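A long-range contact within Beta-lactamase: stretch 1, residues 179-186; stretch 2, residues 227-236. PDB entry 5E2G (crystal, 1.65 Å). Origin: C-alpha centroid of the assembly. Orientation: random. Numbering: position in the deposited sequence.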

# COMPACT_ATOMS: atom_id res chain seq x y z
N ALA A 179 2.22 4.08 16.71
CA ALA A 179 1.39 3.05 17.33
C ALA A 179 1.69 1.66 16.80
O ALA A 179 1.36 0.68 17.47
CB ALA A 179 -0.06 3.37 17.12
N ILE A 180 2.28 1.57 15.60
CA ILE A 180 2.84 0.31 15.11
C ILE A 180 4.31 0.18 15.49
O ILE A 180 4.90 -0.88 15.27
CB ILE A 180 2.71 0.20 13.57
CG1 ILE A 180 1.36 0.73 13.10
CG2 ILE A 180 2.92 -1.24 13.10
CD1 ILE A 180 0.34 -0.33 12.94
N GLY A 181 4.91 1.23 16.04
CA GLY A 181 6.33 1.20 16.29
C GLY A 181 7.13 1.32 15.01
O GLY A 181 8.19 0.69 14.89
N MSE A 182 6.64 2.09 14.05
CA MSE A 182 7.36 2.34 12.82
C MSE A 182 8.13 3.65 12.97
O MSE A 182 7.60 4.74 12.72
CB MSE A 182 6.40 2.40 11.63
CG MSE A 182 5.55 1.15 11.46
SE MSE A 182 4.17 1.35 10.08
CE MSE A 182 5.33 1.38 8.53
N THR A 183 9.39 3.54 13.40
CA THR A 183 10.20 4.69 13.79
C THR A 183 11.08 5.21 12.66
O THR A 183 11.85 6.14 12.89
CB THR A 183 11.07 4.34 15.01
OG1 THR A 183 11.99 3.30 14.67
CG2 THR A 183 10.23 3.88 16.17
N HIS A 184 11.01 4.63 11.47
CA HIS A 184 11.75 5.12 10.31
C HIS A 184 10.84 5.18 9.10
O HIS A 184 11.17 4.74 7.99
CB HIS A 184 13.00 4.28 10.09
CG HIS A 184 14.08 4.57 11.08
ND1 HIS A 184 14.87 5.70 10.99
CD2 HIS A 184 14.47 3.92 12.20
CE1 HIS A 184 15.72 5.72 12.01
NE2 HIS A 184 15.49 4.65 12.75
N THR A 185 9.66 5.76 9.32
CA THR A 185 8.60 5.85 8.33
C THR A 185 8.11 7.29 8.30
O THR A 185 7.83 7.86 9.36
CB THR A 185 7.45 4.89 8.67
OG1 THR A 185 7.95 3.56 8.74
CG2 THR A 185 6.37 4.96 7.62
N TYR A 186 8.04 7.88 7.11
CA TYR A 186 7.76 9.30 6.99
C TYR A 186 6.81 9.59 5.84
O TYR A 186 6.87 8.94 4.79
CB TYR A 186 9.05 10.10 6.76
CG TYR A 186 10.14 9.74 7.74
CD1 TYR A 186 10.08 10.17 9.06
CD2 TYR A 186 11.20 8.94 7.35
CE1 TYR A 186 11.07 9.83 9.97
CE2 TYR A 186 12.20 8.60 8.25
CZ TYR A 186 12.12 9.04 9.55
OH TYR A 186 13.10 8.69 10.45
N ALA A 227 12.43 -2.94 7.52
CA ALA A 227 12.05 -3.34 8.86
C ALA A 227 10.68 -2.78 9.23
O ALA A 227 9.81 -3.50 9.73
CB ALA A 227 13.11 -2.90 9.87
N ASP A 228 10.46 -1.49 8.98
CA ASP A 228 9.20 -0.86 9.39
C ASP A 228 8.02 -1.43 8.62
O ASP A 228 6.97 -1.73 9.21
CB ASP A 228 9.28 0.65 9.21
CG ASP A 228 9.89 1.36 10.41
OD1 ASP A 228 10.52 0.70 11.26
OD2 ASP A 228 9.75 2.59 10.48
N LEU A 229 8.16 -1.59 7.31
CA LEU A 229 7.09 -2.19 6.52
C LEU A 229 6.83 -3.62 6.98
O LEU A 229 5.69 -4.07 7.03
CB LEU A 229 7.44 -2.14 5.04
CG LEU A 229 6.26 -2.16 4.07
CD1 LEU A 229 5.20 -1.18 4.55
CD2 LEU A 229 6.71 -1.81 2.67
N LEU A 230 7.90 -4.34 7.33
CA LEU A 230 7.74 -5.69 7.86
C LEU A 230 6.96 -5.68 9.16
O LEU A 230 6.10 -6.54 9.39
CB LEU A 230 9.11 -6.33 8.06
CG LEU A 230 9.09 -7.84 8.31
CD1 LEU A 230 8.37 -8.54 7.16
CD2 LEU A 230 10.51 -8.35 8.49
N ARG A 231 7.24 -4.71 10.04
CA ARG A 231 6.52 -4.64 11.31
C ARG A 231 5.04 -4.40 11.08
O ARG A 231 4.19 -4.94 11.80
CB ARG A 231 7.14 -3.56 12.19
CG ARG A 231 6.68 -3.60 13.62
CD ARG A 231 7.54 -2.73 14.53
NE ARG A 231 7.06 -2.78 15.91
CZ ARG A 231 7.33 -3.76 16.76
NH1 ARG A 231 8.09 -4.78 16.39
NH2 ARG A 231 6.84 -3.74 17.99
N PHE A 232 4.70 -3.60 10.07
CA PHE A 232 3.31 -3.41 9.68
C PHE A 232 2.67 -4.73 9.24
O PHE A 232 1.55 -5.06 9.64
CB PHE A 232 3.25 -2.36 8.57
CG PHE A 232 1.86 -1.96 8.15
CD1 PHE A 232 0.89 -1.64 9.09
CD2 PHE A 232 1.54 -1.84 6.81
CE1 PHE A 232 -0.39 -1.25 8.70
CE2 PHE A 232 0.26 -1.45 6.41
CZ PHE A 232 -0.70 -1.15 7.36
N VAL A 233 3.39 -5.51 8.43
CA VAL A 233 2.92 -6.84 8.02
C VAL A 233 2.67 -7.72 9.24
O VAL A 233 1.65 -8.42 9.32
CB VAL A 233 3.92 -7.48 7.05
CG1 VAL A 233 3.61 -8.97 6.83
CG2 VAL A 233 3.92 -6.73 5.72
N GLN A 234 3.57 -7.67 10.22
CA GLN A 234 3.34 -8.42 11.45
C GLN A 234 2.08 -7.95 12.15
O GLN A 234 1.29 -8.77 12.62
CB GLN A 234 4.54 -8.29 12.40
CG GLN A 234 5.84 -8.87 11.90
CD GLN A 234 6.95 -8.72 12.92
OE1 GLN A 234 7.72 -7.76 12.88
NE2 GLN A 234 7.03 -9.67 13.85
N ALA A 235 1.89 -6.63 12.22
CA ALA A 235 0.68 -6.09 12.84
C ALA A 235 -0.58 -6.56 12.10
O ALA A 235 -1.60 -6.86 12.73
CB ALA A 235 0.75 -4.57 12.88
N ASN A 236 -0.51 -6.65 10.77
CA ASN A 236 -1.63 -7.17 9.99
C ASN A 236 -1.89 -8.65 10.21
O ASN A 236 -2.88 -9.17 9.68
CB ASN A 236 -1.42 -6.88 8.51
CG ASN A 236 -1.90 -5.50 8.11
OD1 ASN A 236 -3.04 -5.33 7.70
ND2 ASN A 236 -1.04 -4.50 8.25

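What fills the hollow made by the loop after Gly181? Asp228 does, with its carboxylate; its CA-to-CB bond points toward stretch 1, and the chain curls around OD2. Two hydrogen bonds converge there, from His184 N to Asp228 OD2 (2.6 Å) and from Thr185 OG1 to Asp228 OD2 (2.7 Å). A short, charged acceptor suits this buried pocket, where OD2 accepts from both a backbone amide and a hydroxyl.

How does the apolar side pack? Ile180 lies over the helix, its CG2 4.0 Å from Ala235 CB, a methyl-to-methyl contact. Its other tip, CD1, meets the edge of the Phe232 ring, 4.1 Å from Phe232 CD1. Selenomethionine Met182 sets SE 4.1 Å from Phe232 CB and oblique to the ring. The side chains of Ile180 and Met182 pack against the helix of stretch 2, and apolar side chains suit this buried patch.

Why is there glycine at the turn? Gly181 leaves the preceding helix with positive phi, a conformation that favours glycine. A CB here would point toward stretch 2 and come 2.9 Å from Arg231 NE, a clash. The bare backbone leaves space for the extended arginine, whose NE donates a hydrogen bond to Ile180 O at 2.9 Å, near the guanidinium plane.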